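Local coordinates for Alpha/beta hydrolase fold protein (Sphaerobacter thermophilus, PDB 3R0V), which is probably a hydrolase of the alpha/beta hydrolase fold, its natural substrate unspecified, and holds D-malate in its pocket, at residues M94-G99 against P186-V191; D56-G61 against V71-E76; P119-D124 against A200-I205. All coordinates share one frame; numbering follows the deposited sequence. Where two conformers were deposited one is given.

Contact 1: residues M94-G99 against P186-V191; sequences MSSGAG and PYDHAV. With MLT (D-malate), chain F.
S96 and D188 form a buried polar contact between the first turn of helix 96-106 and helix 185-192, beside the D-malate pocket. S96 OG donates a hydrogen bond to D188 OD2, 2.6 Å away. The hydroxyl does not lie in the carboxylate plane. It meets OD2 from above, 61° out of that plane. OG is set between the backbone N and the carbonyl carbon of S96 (chi1 65°), which turns it across to the other helix. D188 also has two arginine partners: R57 NH1 bridges to OD2 and R60 NH2 to OD1. The buried carboxylate is thus held from several sides, and its charge is likely to be well balanced. One turn further along, a valine methyl packs on the backbone of helix 96-106: V191 CG1 lies 3.8 Å from S96 O and 4.1 Å from G99 C. A CB at position 99 would point toward this valine methyl and would be crowded by S96 O. Glycine at 99 is consistent with the close approach of the helices there. S96 also holds the ligand: its backbone N donates to malate O1 at 2.9 Å, with a nearly straight N-H...O angle of 167°. A32 N gives malate a second backbone bond, as in an oxyanion hole. The G93, S95, G97 pattern and the strained backbone of S95, just before the helix, are consistent with the nucleophile elbow of alpha/beta hydrolases.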
# COMPACT_ATOMS: atom_id res chain seq x y z
N MSE A 94 -1.61 -2.39 1.62
CA MSE A 94 -1.01 -3.23 0.60
C MSE A 94 0.25 -2.59 0.01
O MSE A 94 0.22 -1.45 -0.43
CB MSE A 94 -2.01 -3.49 -0.52
CG MSE A 94 -3.15 -4.42 -0.13
SE MSE A 94 -4.78 -4.08 -1.14
CE MSE A 94 -5.38 -2.47 -0.21
N SER A 95 1.35 -3.34 0.02
CA SER A 95 2.60 -2.91 -0.60
C SER A 95 3.03 -1.54 -0.08
O SER A 95 3.16 -1.37 1.13
CB SER A 95 2.47 -2.98 -2.12
OG SER A 95 2.01 -4.27 -2.50
N SER A 96 3.28 -0.57 -0.95
CA SER A 96 3.69 0.72 -0.42
C SER A 96 2.60 1.36 0.46
O SER A 96 2.90 2.20 1.31
CB SER A 96 4.14 1.67 -1.54
OG SER A 96 3.06 1.99 -2.38
N GLY A 97 1.35 0.94 0.28
CA GLY A 97 0.27 1.38 1.16
C GLY A 97 0.46 0.85 2.57
O GLY A 97 -0.01 1.45 3.53
N ALA A 98 1.17 -0.28 2.69
CA ALA A 98 1.55 -0.80 4.01
C ALA A 98 2.58 0.12 4.66
O ALA A 98 2.53 0.35 5.86
CB ALA A 98 2.09 -2.22 3.90
N GLY A 99 3.51 0.65 3.87
CA GLY A 99 4.47 1.61 4.39
C GLY A 99 3.74 2.84 4.91
O GLY A 99 4.02 3.32 6.01
N PRO A 186 6.35 8.96 -7.98
CA PRO A 186 7.26 9.65 -7.05
C PRO A 186 6.68 9.77 -5.64
O PRO A 186 7.44 9.88 -4.69
CB PRO A 186 7.43 11.03 -7.68
CG PRO A 186 7.18 10.80 -9.15
CD PRO A 186 6.05 9.79 -9.15
N TYR A 187 5.36 9.75 -5.51
CA TYR A 187 4.74 9.82 -4.18
C TYR A 187 5.05 8.56 -3.40
O TYR A 187 5.42 8.63 -2.22
CB TYR A 187 3.22 9.95 -4.30
CG TYR A 187 2.72 11.20 -4.98
CD1 TYR A 187 3.58 12.20 -5.40
CD2 TYR A 187 1.35 11.40 -5.15
CE1 TYR A 187 3.09 13.35 -6.01
CE2 TYR A 187 0.86 12.53 -5.74
CZ TYR A 187 1.73 13.51 -6.17
OH TYR A 187 1.23 14.65 -6.76
N ASP A 188 4.92 7.41 -4.04
CA ASP A 188 5.24 6.16 -3.37
C ASP A 188 6.73 6.05 -3.06
O ASP A 188 7.12 5.50 -2.03
CB ASP A 188 4.69 4.98 -4.15
CG ASP A 188 3.19 4.85 -3.97
OD1 ASP A 188 2.42 5.16 -4.90
OD2 ASP A 188 2.76 4.50 -2.85
N HIS A 189 7.57 6.60 -3.93
CA HIS A 189 9.00 6.62 -3.62
C HIS A 189 9.24 7.43 -2.34
O HIS A 189 10.00 7.01 -1.46
CB HIS A 189 9.79 7.20 -4.80
CG HIS A 189 11.27 7.17 -4.59
ND1 HIS A 189 12.14 7.91 -5.37
CD2 HIS A 189 12.03 6.51 -3.69
CE1 HIS A 189 13.38 7.69 -4.96
NE2 HIS A 189 13.34 6.85 -3.94
N ALA A 190 8.57 8.57 -2.21
CA ALA A 190 8.71 9.39 -1.00
C ALA A 190 8.22 8.67 0.26
O ALA A 190 8.86 8.75 1.32
CB ALA A 190 7.98 10.73 -1.18
N VAL A 191 7.09 7.98 0.16
CA VAL A 191 6.56 7.21 1.29
C VAL A 191 7.61 6.19 1.76
O VAL A 191 7.86 6.05 2.96
CB VAL A 191 5.28 6.47 0.89
CG1 VAL A 191 4.91 5.40 1.93
CG2 VAL A 191 4.15 7.47 0.67
C1 MLT F . 4.35 -1.30 -4.27
O1 MLT F . 3.31 -0.70 -3.83
O2 MLT F . 5.40 -1.34 -3.63
C2 MLT F . 4.23 -2.00 -5.59
O3 MLT F . 2.87 -2.08 -5.98
C3 MLT F . 4.86 -3.39 -5.53
C4 MLT F . 4.41 -4.22 -6.71
O4 MLT F . 3.50 -3.83 -7.48
O5 MLT F . 4.96 -5.32 -6.94

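Contact 2: residues D56-G61 against V71-E76; sequences DRRGRG and VEREIE
The type II beta turn from R57 to R60 lies against the start of helix 71-84, with CA of R58 7.2 Å from CA of E74. The main bond is a side-on, two-pronged salt bridge between loop and helix, within the alpha/beta hydrolase fold. R57 NE donates to E74 OE2 and R57 NH2 to E74 OE1, each at 2.9 Å. Both acceptors lie close to the guanidinium plane, while the carboxylate plane is turned 31° from it. A bend at chi3 (60°) swings the R57 guanidinium round to meet E74 broadside. Y69 OH also bonds E74 OE1, which gives that oxygen a second partner. R60 NH2 sits over the face of the R57 guanidinium, 3.2 Å above its plane. E74 is bridged to R57, and D188 to both arginines, which probably offsets the charge of the pair. A leucine in place of R57 would probably leave the buried E74 carboxylate without its charged mate and take one of the arginine partners from D188. R58 makes a different contact. Its guanidinium lies with one face over R73 CB, and D77 and D11 hold its polar end. R73 turns its own guanidinium along the helix to E76. Two waters complete the joint: water 1 links R58 N to E74 OE2, and water 2 accepts from R60 NE and donates to R58 O and, at 2.9 Å, to E74 OE2.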
# COMPACT_ATOMS: atom_id res chain seq x y z
N ASP A 56 -9.42 6.48 -2.90
CA ASP A 56 -8.42 6.84 -3.88
C ASP A 56 -7.40 7.75 -3.21
O ASP A 56 -7.75 8.82 -2.73
CB ASP A 56 -9.07 7.61 -5.03
CG ASP A 56 -10.00 6.75 -5.88
OD1 ASP A 56 -9.66 5.59 -6.19
OD2 ASP A 56 -11.07 7.24 -6.28
N ARG A 57 -6.15 7.33 -3.17
CA ARG A 57 -5.10 8.19 -2.66
C ARG A 57 -4.99 9.44 -3.53
O ARG A 57 -5.44 9.46 -4.69
CB ARG A 57 -3.78 7.42 -2.60
CG ARG A 57 -3.73 6.48 -1.38
CD ARG A 57 -2.51 5.56 -1.39
NE ARG A 57 -1.25 6.32 -1.38
CZ ARG A 57 -0.07 5.77 -1.65
NH1 ARG A 57 0.01 4.48 -1.96
NH2 ARG A 57 1.04 6.51 -1.63
N ARG A 58 -4.43 10.50 -2.97
CA ARG A 58 -4.41 11.76 -3.69
C ARG A 58 -3.75 11.65 -5.06
O ARG A 58 -2.77 10.92 -5.25
CB ARG A 58 -3.80 12.90 -2.86
CG ARG A 58 -2.35 12.74 -2.47
CD ARG A 58 -1.83 14.04 -1.86
NE ARG A 58 -2.68 14.44 -0.75
CZ ARG A 58 -2.92 15.70 -0.38
NH1 ARG A 58 -3.73 15.93 0.65
NH2 ARG A 58 -2.33 16.72 -1.00
N GLY A 59 -4.33 12.36 -6.02
CA GLY A 59 -3.84 12.37 -7.39
C GLY A 59 -4.31 11.19 -8.21
O GLY A 59 -3.89 11.05 -9.36
N ARG A 60 -5.17 10.34 -7.64
CA ARG A 60 -5.66 9.13 -8.32
C ARG A 60 -7.17 9.05 -8.32
O ARG A 60 -7.84 9.60 -7.45
CB ARG A 60 -5.13 7.89 -7.61
CG ARG A 60 -3.68 7.98 -7.24
CD ARG A 60 -3.28 6.79 -6.43
NE ARG A 60 -2.02 7.06 -5.76
CZ ARG A 60 -1.13 6.12 -5.46
NH1 ARG A 60 -1.38 4.85 -5.76
NH2 ARG A 60 -0.01 6.47 -4.85
N GLY A 61 -7.71 8.29 -9.27
CA GLY A 61 -9.13 8.00 -9.29
C GLY A 61 -9.95 9.27 -9.22
O GLY A 61 -9.76 10.17 -10.04
N VAL A 71 4.66 13.42 2.30
CA VAL A 71 4.13 12.20 2.90
C VAL A 71 3.09 12.56 3.97
O VAL A 71 2.07 11.88 4.08
CB VAL A 71 5.25 11.30 3.47
CG1 VAL A 71 4.68 10.05 4.12
CG2 VAL A 71 6.25 10.92 2.38
N GLU A 72 3.33 13.63 4.72
CA GLU A 72 2.38 14.05 5.75
C GLU A 72 0.99 14.30 5.18
O GLU A 72 -0.02 14.07 5.86
CB GLU A 72 2.90 15.29 6.48
CG GLU A 72 2.15 15.61 7.77
CD GLU A 72 2.55 14.69 8.92
OE1 GLU A 72 3.66 14.10 8.87
OE2 GLU A 72 1.76 14.56 9.87
N ARG A 73 0.91 14.77 3.94
CA ARG A 73 -0.40 14.99 3.33
C ARG A 73 -1.15 13.67 3.16
O ARG A 73 -2.36 13.64 3.35
CB ARG A 73 -0.32 15.72 1.98
CG ARG A 73 0.38 17.07 2.02
CD ARG A 73 -0.44 18.12 2.80
NE ARG A 73 -0.11 18.11 4.22
CZ ARG A 73 1.01 18.61 4.73
NH1 ARG A 73 1.21 18.56 6.04
NH2 ARG A 73 1.92 19.17 3.94
N GLU A 74 -0.45 12.60 2.79
CA GLU A 74 -1.13 11.31 2.65
C GLU A 74 -1.51 10.68 3.99
O GLU A 74 -2.51 9.96 4.08
CB GLU A 74 -0.32 10.33 1.79
CG GLU A 74 -0.12 10.85 0.37
CD GLU A 74 0.01 9.73 -0.65
OE1 GLU A 74 1.14 9.32 -0.96
OE2 GLU A 74 -1.03 9.24 -1.12
N ILE A 75 -0.74 10.95 5.03
CA ILE A 75 -1.14 10.55 6.38
C ILE A 75 -2.43 11.31 6.75
O ILE A 75 -3.37 10.71 7.29
CB ILE A 75 -0.02 10.81 7.39
CG1 ILE A 75 1.17 9.91 7.07
CG2 ILE A 75 -0.51 10.57 8.83
CD1 ILE A 75 2.41 10.21 7.92
N GLU A 76 -2.49 12.60 6.43
CA GLU A 76 -3.69 13.38 6.68
C GLU A 76 -4.87 12.88 5.85
O GLU A 76 -6.02 12.88 6.33
CB GLU A 76 -3.41 14.86 6.42
CG GLU A 76 -2.43 15.46 7.43
CD GLU A 76 -1.81 16.78 6.98
OE1 GLU A 76 -2.19 17.33 5.92
OE2 GLU A 76 -0.92 17.28 7.71
O HOH W 1 -3.50 9.86 -0.24
O HOH W 2 -1.02 9.20 -3.99

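Contact 3: residues P119-D124 against A200-I205; sequences PPYAVD and ARFASI
Y121 and F202 meet ring to ring, joining the loop after strand 111-117 to the short helix 199-202. Their CA atoms are 12.4 Å apart, so the two side chains span the gap from opposite directions. The backbone of Y121 follows an inverse gamma turn centred on P120. From there CB points toward the other segment. CG is anti to the carbonyl carbon (chi1 -68°), which carries the ring out to the phenylalanine. Contact begins along one side of the ring: CE2 lies 4.0 Å from F202 CE2. The next atom, CZ, is closer, at 3.8 Å from the same F202 CE2. The hydroxyl comes nearest, with Y121 OH 3.4 Å from F202 CZ and 3.6 Å from F202 CE2. It lies at the edge of the phenylalanine ring, near its plane. The rings form an offset edge-to-face pair, the F202 edge turned to the Y121 face. Their centroids are 5.8 Å apart and their planes stand at 79°. Behind F202 the chain bends in a type I beta turn from F202 to I205, closed by a bond from I205 N to F202 O. I197 touches both side chains. M192 of helix 185-192 packs on Y121, while L102 of helix 96-106 and L228 of helix 219-231 pack on F202. No hydrogen bond crosses between the segments. The contact probably rests on dispersion and on the weak pull of the F202 ring C-H groups toward the tyrosine ring and perhaps its oxygen.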
# COMPACT_ATOMS: atom_id res chain seq x y z
N PRO A 119 5.00 -5.20 2.66
CA PRO A 119 5.62 -3.87 2.69
C PRO A 119 7.02 -3.92 2.05
O PRO A 119 7.85 -4.71 2.48
CB PRO A 119 5.71 -3.55 4.19
CG PRO A 119 5.58 -4.86 4.87
CD PRO A 119 4.75 -5.74 4.00
N PRO A 120 7.26 -3.09 1.02
CA PRO A 120 8.48 -3.28 0.22
C PRO A 120 9.73 -2.59 0.77
O PRO A 120 10.45 -1.92 0.03
CB PRO A 120 8.10 -2.69 -1.15
CG PRO A 120 7.06 -1.62 -0.81
CD PRO A 120 6.30 -2.17 0.38
N TYR A 121 9.96 -2.73 2.07
CA TYR A 121 11.23 -2.29 2.65
C TYR A 121 12.29 -3.31 2.27
O TYR A 121 11.99 -4.39 1.79
CB TYR A 121 11.14 -2.15 4.17
CG TYR A 121 10.24 -1.03 4.60
CD1 TYR A 121 10.72 0.27 4.65
CD2 TYR A 121 8.91 -1.26 4.94
CE1 TYR A 121 9.90 1.32 5.03
CE2 TYR A 121 8.08 -0.22 5.33
CZ TYR A 121 8.59 1.07 5.36
OH TYR A 121 7.75 2.10 5.73
N ALA A 122 13.55 -2.94 2.48
CA ALA A 122 14.67 -3.83 2.18
C ALA A 122 15.52 -3.98 3.43
O ALA A 122 15.84 -2.99 4.09
CB ALA A 122 15.51 -3.24 1.05
N VAL A 123 15.90 -5.21 3.76
CA VAL A 123 16.75 -5.44 4.93
C VAL A 123 18.03 -6.22 4.63
O VAL A 123 18.81 -6.48 5.54
CB VAL A 123 15.99 -6.17 6.05
CG1 VAL A 123 14.81 -5.33 6.50
CG2 VAL A 123 15.54 -7.56 5.57
N ASP A 124 18.24 -6.60 3.38
CA ASP A 124 19.41 -7.41 3.03
C ASP A 124 19.72 -7.31 1.54
O ASP A 124 18.93 -6.77 0.76
CB ASP A 124 19.19 -8.87 3.44
CG ASP A 124 18.19 -9.59 2.55
OD1 ASP A 124 16.97 -9.36 2.68
OD2 ASP A 124 18.62 -10.42 1.72
N ALA A 200 13.20 2.53 14.88
CA ALA A 200 12.86 3.23 16.12
C ALA A 200 11.38 3.56 16.16
O ALA A 200 10.70 3.32 17.16
CB ALA A 200 13.69 4.48 16.26
N ARG A 201 10.87 4.10 15.05
CA ARG A 201 9.45 4.46 14.98
C ARG A 201 8.53 3.26 15.00
O ARG A 201 7.53 3.25 15.72
CB ARG A 201 9.18 5.27 13.73
CG ARG A 201 9.94 6.57 13.68
CD ARG A 201 9.35 7.46 12.61
NE ARG A 201 8.05 7.97 13.03
CZ ARG A 201 7.09 8.34 12.18
NH1 ARG A 201 7.28 8.23 10.88
NH2 ARG A 201 5.94 8.81 12.65
N PHE A 202 8.84 2.24 14.21
CA PHE A 202 7.95 1.10 14.13
C PHE A 202 7.96 0.27 15.41
O PHE A 202 6.95 -0.34 15.76
CB PHE A 202 8.25 0.25 12.88
CG PHE A 202 7.94 0.94 11.56
CD1 PHE A 202 7.35 2.20 11.52
CD2 PHE A 202 8.24 0.31 10.36
CE1 PHE A 202 7.07 2.82 10.30
CE2 PHE A 202 7.95 0.91 9.15
CZ PHE A 202 7.37 2.16 9.11
N ALA A 203 9.08 0.25 16.12
CA ALA A 203 9.12 -0.44 17.41
C ALA A 203 8.17 0.20 18.43
O ALA A 203 7.82 -0.44 19.42
CB ALA A 203 10.53 -0.49 17.95
N SER A 204 7.74 1.43 18.16
CA SER A 204 6.87 2.18 19.06
C SER A 204 5.38 1.92 18.79
O SER A 204 4.51 2.41 19.52
CB SER A 204 7.16 3.68 18.97
OG SER A 204 6.55 4.27 17.82
N ILE A 205 5.09 1.16 17.73
CA ILE A 205 3.73 0.80 17.42
C ILE A 205 3.30 -0.29 18.40
O ILE A 205 3.90 -1.36 18.46
CB ILE A 205 3.59 0.29 15.98
CG1 ILE A 205 3.90 1.41 14.98
CG2 ILE A 205 2.19 -0.27 15.74
CD1 ILE A 205 4.12 0.91 13.55

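How the contacts relate
The contacts are arranged about the malate pocket, with contact 1 touching both others. Its centre is 10 Å from that of contact 2 and 13 Å from that of contact 3. D188 ties contact 1 to contact 2: D188 OD1 is 2.8 Å from R60 NH2, and D188 OD2 is 2.9 Å from R57 NH1. S96 and E74 are therefore linked through D188 and R57. On the contact 3 side the two contacts meet by packing. S95 O is 3.3 Å from P120 CD, and G99 CA is 3.6 Å from Y121 OH. P120 itself lines the pocket, together with S95 and S96. Contacts 2 and 3 do not touch; their centres are 21 Å apart.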